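Local coordinates for protein histone-lysine N-methyltransferase SETMAR (Homo sapiens, PDB 3F2K) that binds DNA through its mariner transposase domain, the part in this chain, and methylates histone H3 through its SET domain, acting in double-strand break repair, replication fork restart and DNA integration, at residues A[196-200]-A[201-205]. Sequence-based numbering, arbitrary orientation.
Sequences ESQST and DFYAT
Ser199 OG donates a hydrogen bond to Asp201 OD1 at 2.7 Å. It meets the carboxylate from above its plane, 39° out of it. The bond lies inside the type I beta turn from Ser199 to Phe202, linking its first and third residues. This turn leads from helix 184-196 into helix 202-219. Phe202 N closes it on Ser199 O at 3.1 Å. Water 1 bridges Thr200 O and Ala204 N at the start of the helix, donating to the first and accepting from the second.

Gln198, partly exposed, lies over one face of the buried Phe202 ring. Its chain bends at chi2 (-61°), which brings the amide back across the ring. The amide and ring planes are 51° apart, so the two are not stacked. OE1 sits over the ring centre, 3.3 Å above the plane, and CG makes a CH-pi contact 4.2 Å from the centroid. His167 and His171 of helix 163-176 also pack on Phe202, and His167 NE2 bonds to Phe202 O. The contact is a helix-to-helix connection within the transposase domain. The exposed Ser199-Asp201 bond and the backbone bond to Phe202 N hold the turn. NE2 holds Gln198 to Phe194 O of helix 184-196, while the rest of its side chain packs on Phe202.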
loop_
_atom_site.group_PDB
_atom_site.type_symbol
_atom_site.label_atom_id
_atom_site.label_comp_id
_atom_site.label_asym_id
_atom_site.label_seq_id
_atom_site.Cartn_x
_atom_site.Cartn_y
_atom_site.Cartn_z
ATOM N N GLU A 196 -15.382 -2.696 5.515
ATOM C CA GLU A 196 -16.751 -2.223 5.334
ATOM C C GLU A 196 -17.212 -1.176 6.353
ATOM O O GLU A 196 -18.191 -0.449 6.112
ATOM C CB GLU A 196 -17.710 -3.426 5.214
ATOM C CG GLU A 196 -17.230 -4.339 4.082
ATOM C CD GLU A 196 -18.265 -5.334 3.587
ATOM O OE1 GLU A 196 -18.956 -5.953 4.411
ATOM O OE2 GLU A 196 -18.352 -5.503 2.349
ATOM N N SER A 197 -16.488 -1.098 7.474
ATOM C CA SER A 197 -16.698 -0.101 8.508
ATOM C C SER A 197 -16.308 1.332 8.072
ATOM O O SER A 197 -16.730 2.315 8.697
ATOM C CB SER A 197 -15.927 -0.485 9.771
ATOM N N GLN A 198 -15.469 1.459 7.051
ATOM C CA GLN A 198 -14.819 2.771 6.792
ATOM C C GLN A 198 -15.709 3.705 5.991
ATOM O O GLN A 198 -16.501 3.284 5.128
ATOM C CB GLN A 198 -13.476 2.599 6.095
ATOM C CG GLN A 198 -12.582 1.591 6.767
ATOM C CD GLN A 198 -12.239 1.978 8.204
ATOM O OE1 GLN A 198 -11.940 3.135 8.470
ATOM N NE2 GLN A 198 -12.249 1.002 9.141
ATOM N N SER A 199 -15.591 4.983 6.278
ATOM C CA SER A 199 -16.373 5.977 5.555
ATOM C C SER A 199 -15.761 6.226 4.183
ATOM O O SER A 199 -14.584 5.869 3.896
ATOM C CB SER A 199 -16.475 7.281 6.407
ATOM O OG SER A 199 -15.179 7.796 6.569
ATOM N N THR A 200 -16.529 6.883 3.319
ATOM C CA THR A 200 -16.072 7.069 1.917
ATOM C C THR A 200 -14.781 7.905 1.742
ATOM O O THR A 200 -14.083 7.718 0.730
ATOM C CB THR A 200 -17.215 7.660 1.049
ATOM O OG1 THR A 200 -17.541 8.962 1.556
ATOM C CG2 THR A 200 -18.463 6.753 1.060
ATOM N N ASP A 201 -14.444 8.801 2.716
ATOM C CA ASP A 201 -13.267 9.682 2.698
ATOM C C ASP A 201 -12.023 9.080 3.391
ATOM O O ASP A 201 -10.958 9.727 3.439
ATOM C CB ASP A 201 -13.556 10.996 3.497
ATOM C CG ASP A 201 -13.947 10.723 4.938
ATOM O OD1 ASP A 201 -14.982 10.032 5.148
ATOM O OD2 ASP A 201 -13.208 11.144 5.891
ATOM N N PHE A 202 -12.175 7.879 3.960
ATOM C CA PHE A 202 -11.102 7.276 4.705
ATOM C C PHE A 202 -9.819 7.111 3.892
ATOM O O PHE A 202 -8.679 7.398 4.383
ATOM C CB PHE A 202 -11.562 5.947 5.292
ATOM C CG PHE A 202 -10.456 5.145 5.956
ATOM C CD1 PHE A 202 -9.983 5.533 7.187
ATOM C CD2 PHE A 202 -9.898 4.027 5.317
ATOM C CE1 PHE A 202 -8.959 4.757 7.865
ATOM C CE2 PHE A 202 -8.854 3.243 5.920
ATOM C CZ PHE A 202 -8.353 3.639 7.200
ATOM N N TYR A 203 -9.988 6.604 2.673
ATOM C CA TYR A 203 -8.818 6.378 1.796
ATOM C C TYR A 203 -8.128 7.688 1.409
ATOM O O TYR A 203 -6.907 7.777 1.423
ATOM C CB TYR A 203 -9.226 5.468 0.607
ATOM C CG TYR A 203 -9.751 4.145 1.134
ATOM C CD1 TYR A 203 -8.851 3.123 1.567
ATOM C CD2 TYR A 203 -11.122 3.922 1.270
ATOM C CE1 TYR A 203 -9.300 1.944 2.113
ATOM C CE2 TYR A 203 -11.606 2.708 1.800
ATOM C CZ TYR A 203 -10.667 1.721 2.199
ATOM O OH TYR A 203 -11.071 0.540 2.686
ATOM N N ALA A 204 -8.926 8.705 1.113
ATOM C CA ALA A 204 -8.399 9.972 0.633
ATOM C C ALA A 204 -7.441 10.552 1.665
ATOM O O ALA A 204 -6.417 11.146 1.285
ATOM C CB ALA A 204 -9.525 10.935 0.346
ATOM N N THR A 205 -7.817 10.361 2.941
ATOM C CA THR A 205 -6.992 10.786 4.100
ATOM C C THR A 205 -5.572 10.243 3.978
ATOM O O THR A 205 -4.606 10.993 4.099
ATOM C CB THR A 205 -7.579 10.356 5.444
ATOM O OG1 THR A 205 -8.916 10.859 5.603
ATOM C CG2 THR A 205 -6.740 10.886 6.633
HETATM O O HOH W 1 -11.641 7.716 0.331
#